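Local coordinates for protein flap endonuclease 1 (PDB 3ORY) that probably cleaves 5' flaps from branched DNA during replication and repair in a hyperthermophilic archaeon, at residues 198-203 with 220-225. Residues are numbered along the deposited sequence; the frame is centred on the assembly and turned at random.
Sequences LVRNLT and KPELIE
Arg200 and Glu222 face each other as a hydrogen-bonded antiparallel pair, and their side chains run side by side off the same face of the sheet. Arg200 NH1 reaches Glu222 OE2 at 2.8 Å in a salt bridge: the oxygen sits at the guanidinium edge, near its plane, while the nitrogen comes in from above the carboxylate, the two planes being turned 51° apart. Glu222 gets there with CG between its backbone N and carbonyl carbon (chi1 65°), which lays CG against Arg200 CB at 3.7 Å. NE of Arg200 is taken by the backbone O of Gln186, a second hold on the guanidinium. Further along this face the packing turns apolar: Ile224 CD1 rests 3.8 Å from Arg200 CD, and both Leu198 and Ile224 touch Leu191 of helix 189-192. Underneath, two pairs of backbone bonds join Leu198 with Ile224 and Arg200 with Glu222; the shortest is Ile224 N to Leu198 O, 2.7 Å. Both strands fall in the XPG I-region, within a larger mixed sheet: 197-200 runs parallel to 182-184 on one side and antiparallel to 216-225 on the other, which in turn pairs with 24-26. On the other face Val199 CG2 meets Leu223 CD1 at 4.2 Å. The looser, solvent-side end lies past Arg200, where the strand pairing stops: partly exposed Asn201 keeps CB 3.8 Å from Pro221 CA, but the partly exposed Lys220 side chain heads away to a salt bridge with Glu28.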
loop_
_atom_site.group_PDB
_atom_site.type_symbol
_atom_site.label_atom_id
_atom_site.label_comp_id
_atom_site.label_asym_id
_atom_site.label_seq_id
_atom_site.Cartn_x
_atom_site.Cartn_y
_atom_site.Cartn_z
ATOM N N LEU A 198 4.526 -11.101 3.207
ATOM C CA LEU A 198 3.738 -9.957 2.754
ATOM C C LEU A 198 2.297 -10.381 2.480
ATOM O O LEU A 198 2.054 -11.366 1.767
ATOM C CB LEU A 198 4.344 -9.341 1.482
ATOM C CG LEU A 198 3.493 -8.313 0.714
ATOM C CD1 LEU A 198 3.290 -6.993 1.494
ATOM C CD2 LEU A 198 4.108 -8.019 -0.648
ATOM N N VAL A 199 1.343 -9.639 3.033
ATOM C CA VAL A 199 -0.056 -9.817 2.656
ATOM C C VAL A 199 -0.479 -8.665 1.747
ATOM O O VAL A 199 -0.296 -7.490 2.093
ATOM C CB VAL A 199 -0.991 -9.942 3.893
ATOM C CG1 VAL A 199 -2.463 -9.903 3.471
ATOM C CG2 VAL A 199 -0.683 -11.238 4.670
ATOM N N ARG A 200 -1.013 -9.005 0.577
ATOM C CA ARG A 200 -1.539 -7.999 -0.344
ATOM C C ARG A 200 -3.060 -7.989 -0.342
ATOM O O ARG A 200 -3.689 -8.984 0.037
ATOM C CB ARG A 200 -1.027 -8.237 -1.766
ATOM C CG ARG A 200 0.485 -8.086 -1.913
ATOM C CD ARG A 200 0.903 -8.289 -3.363
ATOM N NE ARG A 200 0.550 -7.138 -4.197
ATOM C CZ ARG A 200 -0.416 -7.112 -5.113
ATOM N NH1 ARG A 200 -1.166 -8.187 -5.352
ATOM N NH2 ARG A 200 -0.624 -5.998 -5.801
ATOM N N ASN A 201 -3.629 -6.858 -0.771
ATOM C CA ASN A 201 -5.087 -6.656 -0.945
ATOM C C ASN A 201 -5.882 -6.426 0.339
ATOM O O ASN A 201 -7.104 -6.277 0.294
ATOM C CB ASN A 201 -5.738 -7.780 -1.776
ATOM C CG ASN A 201 -5.090 -7.962 -3.141
ATOM O OD1 ASN A 201 -5.065 -9.070 -3.687
ATOM N ND2 ASN A 201 -4.587 -6.886 -3.704
ATOM N N LEU A 202 -5.199 -6.396 1.477
ATOM C CA LEU A 202 -5.872 -6.231 2.763
ATOM C C LEU A 202 -6.640 -4.911 2.859
ATOM O O LEU A 202 -7.676 -4.844 3.508
ATOM C CB LEU A 202 -4.876 -6.364 3.915
ATOM C CG LEU A 202 -5.437 -6.681 5.298
ATOM C CD1 LEU A 202 -5.795 -8.167 5.456
ATOM C CD2 LEU A 202 -4.438 -6.249 6.360
ATOM N N THR A 203 -6.152 -3.870 2.191
ATOM C CA THR A 203 -6.806 -2.562 2.260
ATOM C C THR A 203 -7.917 -2.404 1.223
ATOM O O THR A 203 -8.656 -1.426 1.258
ATOM C CB THR A 203 -5.796 -1.409 2.099
ATOM O OG1 THR A 203 -5.114 -1.552 0.850
ATOM C CG2 THR A 203 -4.787 -1.420 3.245
ATOM N N LYS A 220 -9.379 -10.773 -3.319
ATOM C CA LYS A 220 -9.079 -11.510 -2.089
ATOM C C LYS A 220 -7.667 -11.207 -1.583
ATOM O O LYS A 220 -6.765 -10.964 -2.379
ATOM C CB LYS A 220 -9.223 -13.019 -2.320
ATOM C CG LYS A 220 -10.657 -13.481 -2.577
ATOM C CD LYS A 220 -10.692 -14.953 -2.950
ATOM C CE LYS A 220 -12.113 -15.433 -3.228
ATOM N NZ LYS A 220 -12.098 -16.771 -3.894
ATOM N N PRO A 221 -7.466 -11.234 -0.256
ATOM C CA PRO A 221 -6.101 -11.042 0.232
ATOM C C PRO A 221 -5.219 -12.218 -0.176
ATOM O O PRO A 221 -5.728 -13.322 -0.397
ATOM C CB PRO A 221 -6.262 -11.001 1.756
ATOM C CG PRO A 221 -7.723 -10.800 1.999
ATOM C CD PRO A 221 -8.420 -11.440 0.846
ATOM N N GLU A 222 -3.918 -11.971 -0.297
ATOM C CA GLU A 222 -2.963 -13.018 -0.661
ATOM C C GLU A 222 -1.683 -12.920 0.167
ATOM O O GLU A 222 -1.193 -11.817 0.455
ATOM C CB GLU A 222 -2.650 -12.989 -2.160
ATOM C CG GLU A 222 -1.932 -11.736 -2.649
ATOM C CD GLU A 222 -1.732 -11.698 -4.161
ATOM O OE1 GLU A 222 -2.385 -12.475 -4.883
ATOM O OE2 GLU A 222 -0.918 -10.877 -4.630
ATOM N N LEU A 223 -1.171 -14.082 0.563
ATOM C CA LEU A 223 0.067 -14.178 1.320
ATOM C C LEU A 223 1.222 -14.539 0.391
ATOM O O LEU A 223 1.128 -15.485 -0.391
ATOM C CB LEU A 223 -0.061 -15.230 2.429
ATOM C CG LEU A 223 1.214 -15.692 3.154
ATOM C CD1 LEU A 223 1.774 -14.585 4.039
ATOM C CD2 LEU A 223 0.950 -16.955 3.974
ATOM N N ILE A 224 2.305 -13.774 0.472
ATOM C CA ILE A 224 3.524 -14.113 -0.250
ATOM C C ILE A 224 4.656 -14.274 0.747
ATOM O O ILE A 224 4.945 -13.365 1.529
ATOM C CB ILE A 224 3.890 -13.045 -1.304
ATOM C CG1 ILE A 224 2.779 -12.922 -2.340
ATOM C CG2 ILE A 224 5.245 -13.375 -1.970
ATOM C CD1 ILE A 224 2.714 -11.565 -2.999
ATOM N N GLU A 225 5.302 -15.433 0.716
ATOM C CA GLU A 225 6.416 -15.692 1.613
ATOM C C GLU A 225 7.726 -15.486 0.863
ATOM O O GLU A 225 7.887 -15.983 -0.248
ATOM C CB GLU A 225 6.315 -17.106 2.201
ATOM C CG GLU A 225 5.060 -17.306 3.064
ATOM C CD GLU A 225 4.799 -18.763 3.410
ATOM O OE1 GLU A 225 4.380 -19.531 2.513
ATOM O OE2 GLU A 225 4.998 -19.132 4.585
#